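Trehalose synthase regulatory protein (Candida albicans, PDB 5HUS) is probably a regulatory subunit of the trehalose synthase complex, with a C-terminal domain related to the HAD-family trehalose-6-phosphate phosphatases. Local coordinates at residues T69-L73 against V102-G106. Residue numbers count along the deposited sequence, not the author numbering.
Sequences TFVYL and VKLIG
This is a side-chain-mediated contact across the central sheet of a HAD-like, Rossmann-type core, joining parallel strand 69-74 to the end of strand 101-103 and the loop that follows. In the sheet, strand 93-96 lies between the two; the backbone of Val-71 is hydrogen-bonded to that of Gly-93, so side chains must bridge the gap. Residues 69-73 hold regular beta-strand angles (phi -90 to -126°, psi 119 to 136°). Strand geometry ends after Lys-103: Leu-104 (-61/152) and Ile-105 (-58/127) turn off, and Gly-106 adopts a positive phi of 89°. The closest CA pair, Phe-70 and Ile-105, is still 7.7 Å apart. Ile-105 (chi1 m, chi2 t) points toward the strand and lays its CD1 3.7 Å from CB of Phe-70, near the plane of that ring at its edge, and 3.6 Å from CE1 of Tyr-72. The CA-to-CB bond of Tyr-72 points sideways to 102-106, but with chi1 m the phenol reaches the loop, where OH is 3.6 Å from CD2 of Leu-104. Helix 200-213 packs on both segments, its Cys-211 against Leu-104, while its His-212 stacks on Phe-70 and hydrogen-bonds Tyr-72 OH. That hydroxyl also accepts a nearly straight hydrogen bond from the loop backbone, Ile-105 N to Tyr-72 OH, 3.2 Å at 164°.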
ATOM      1  N   THR A  69       6.975  15.551  10.780  1.00 34.42           N
ATOM      2  CA  THR A  69       7.046  14.434   9.850  1.00 24.33           C
ATOM      3  C   THR A  69       6.120  13.302  10.284  1.00 23.11           C
ATOM      4  O   THR A  69       6.047  12.961  11.462  1.00 25.36           O
ATOM      5  CB  THR A  69       8.492  13.914   9.731  1.00 35.17           C
ATOM      6  OG1 THR A  69       9.356  14.996   9.357  1.00 35.78           O
ATOM      7  CG2 THR A  69       8.587  12.809   8.692  1.00 29.72           C
ATOM      8  N   PHE A  70       5.403  12.737   9.322  1.00 22.26           N
ATOM      9  CA  PHE A  70       4.472  11.646   9.593  1.00 21.27           C
ATOM     10  C   PHE A  70       4.794  10.477   8.678  1.00 20.90           C
ATOM     11  O   PHE A  70       4.745  10.610   7.453  1.00 23.01           O
ATOM     12  CB  PHE A  70       3.029  12.106   9.393  1.00 23.58           C
ATOM     13  CG  PHE A  70       2.695  13.364  10.135  1.00 28.48           C
ATOM     14  CD1 PHE A  70       2.629  14.580   9.470  1.00 36.88           C
ATOM     15  CD2 PHE A  70       2.471  13.338  11.501  1.00 29.44           C
ATOM     16  CE1 PHE A  70       2.330  15.744  10.158  1.00 41.62           C
ATOM     17  CE2 PHE A  70       2.172  14.497  12.191  1.00 36.11           C
ATOM     18  CZ  PHE A  70       2.104  15.700  11.520  1.00 40.35           C
ATOM     19  N   VAL A  71       5.140   9.339   9.277  1.00 21.15           N
ATOM     20  CA  VAL A  71       5.508   8.150   8.519  1.00 17.27           C
ATOM     21  C   VAL A  71       4.419   7.092   8.615  1.00 18.12           C
ATOM     22  O   VAL A  71       3.998   6.742   9.717  1.00 19.24           O
ATOM     23  CB  VAL A  71       6.836   7.549   9.022  1.00 21.91           C
ATOM     24  CG1 VAL A  71       7.217   6.331   8.201  1.00 20.51           C
ATOM     25  CG2 VAL A  71       7.939   8.603   8.966  1.00 20.92           C
ATOM     26  N   TYR A  72       3.961   6.611   7.458  1.00 18.11           N
ATOM     27  CA  TYR A  72       2.939   5.558   7.386  1.00 17.35           C
ATOM     28  C   TYR A  72       3.444   4.335   6.648  1.00 17.57           C
ATOM     29  O   TYR A  72       4.084   4.448   5.603  1.00 19.79           O
ATOM     30  CB  TYR A  72       1.668   6.068   6.692  1.00 15.87           C
ATOM     31  CG  TYR A  72       0.825   6.926   7.588  1.00 20.01           C
ATOM     32  CD1 TYR A  72       1.217   8.224   7.904  1.00 18.04           C
ATOM     33  CD2 TYR A  72      -0.356   6.442   8.133  1.00 19.25           C
ATOM     34  CE1 TYR A  72       0.455   9.008   8.748  1.00 20.57           C
ATOM     35  CE2 TYR A  72      -1.129   7.222   8.973  1.00 18.45           C
ATOM     36  CZ  TYR A  72      -0.714   8.498   9.282  1.00 19.46           C
ATOM     37  OH  TYR A  72      -1.486   9.281  10.110  1.00 20.77           O
ATOM     38  N   LEU A  73       3.155   3.165   7.209  1.00 18.62           N
ATOM     39  CA  LEU A  73       3.395   1.899   6.529  1.00 16.05           C
ATOM     40  C   LEU A  73       2.169   1.484   5.720  1.00 15.37           C
ATOM     41  O   LEU A  73       1.057   1.471   6.246  1.00 18.70           O
ATOM     42  CB  LEU A  73       3.728   0.807   7.544  1.00 15.29           C
ATOM     43  CG  LEU A  73       3.783  -0.607   6.965  1.00 20.14           C
ATOM     44  CD1 LEU A  73       5.076  -0.808   6.188  1.00 17.88           C
ATOM     45  CD2 LEU A  73       3.636  -1.651   8.077  1.00 26.44           C
ATOM     46  N   VAL A 102      -7.240   2.163   7.983  1.00 15.47           N
ATOM     47  CA  VAL A 102      -6.207   3.136   8.318  1.00 16.24           C
ATOM     48  C   VAL A 102      -6.187   3.393   9.815  1.00 18.76           C
ATOM     49  O   VAL A 102      -7.228   3.678  10.413  1.00 19.40           O
ATOM     50  CB  VAL A 102      -6.422   4.489   7.595  1.00 15.97           C
ATOM     51  CG1 VAL A 102      -5.405   5.530   8.096  1.00 20.37           C
ATOM     52  CG2 VAL A 102      -6.325   4.317   6.081  1.00 18.80           C
ATOM     53  N   LYS A 103      -5.005   3.291  10.418  1.00 19.84           N
ATOM     54  CA  LYS A 103      -4.837   3.720  11.800  1.00 16.00           C
ATOM     55  C   LYS A 103      -3.888   4.919  11.815  1.00 18.40           C
ATOM     56  O   LYS A 103      -2.671   4.781  11.665  1.00 20.64           O
ATOM     57  CB  LYS A 103      -4.327   2.572  12.689  1.00 18.14           C
ATOM     58  CG  LYS A 103      -4.073   2.983  14.131  1.00 19.35           C
ATOM     59  CD  LYS A 103      -3.791   1.768  15.026  1.00 27.66           C
ATOM     60  CE  LYS A 103      -5.064   0.970  15.274  1.00 26.90           C
ATOM     61  NZ  LYS A 103      -4.884  -0.109  16.298  1.00 28.76           N
ATOM     62  N   LEU A 104      -4.479   6.102  11.951  1.00 17.76           N
ATOM     63  CA  LEU A 104      -3.729   7.347  12.006  1.00 19.03           C
ATOM     64  C   LEU A 104      -2.782   7.346  13.193  1.00 22.82           C
ATOM     65  O   LEU A 104      -3.038   6.688  14.199  1.00 23.36           O
ATOM     66  CB  LEU A 104      -4.685   8.536  12.097  1.00 18.79           C
ATOM     67  CG  LEU A 104      -5.704   8.664  10.964  1.00 18.63           C
ATOM     68  CD1 LEU A 104      -6.762   9.699  11.318  1.00 21.36           C
ATOM     69  CD2 LEU A 104      -5.022   9.019   9.654  1.00 20.92           C
ATOM     70  N   ILE A 105      -1.687   8.085  13.075  1.00 21.14           N
ATOM     71  CA  ILE A 105      -0.697   8.147  14.144  1.00 21.58           C
ATOM     72  C   ILE A 105      -1.349   8.637  15.437  1.00 22.24           C
ATOM     73  O   ILE A 105      -2.030   9.667  15.449  1.00 28.92           O
ATOM     74  CB  ILE A 105       0.478   9.060  13.747  1.00 20.85           C
ATOM     75  CG1 ILE A 105       1.254   8.444  12.581  1.00 21.46           C
ATOM     76  CG2 ILE A 105       1.411   9.278  14.913  1.00 24.20           C
ATOM     77  CD1 ILE A 105       2.179   9.432  11.867  1.00 23.98           C
ATOM     78  N   GLY A 106      -1.176   7.867  16.509  1.00 26.74           N
ATOM     79  CA  GLY A 106      -1.748   8.211  17.801  1.00 27.45           C
ATOM     80  C   GLY A 106      -3.156   7.685  18.040  1.00 34.18           C
ATOM     81  O   GLY A 106      -3.672   7.773  19.153  1.00 33.79           O
TER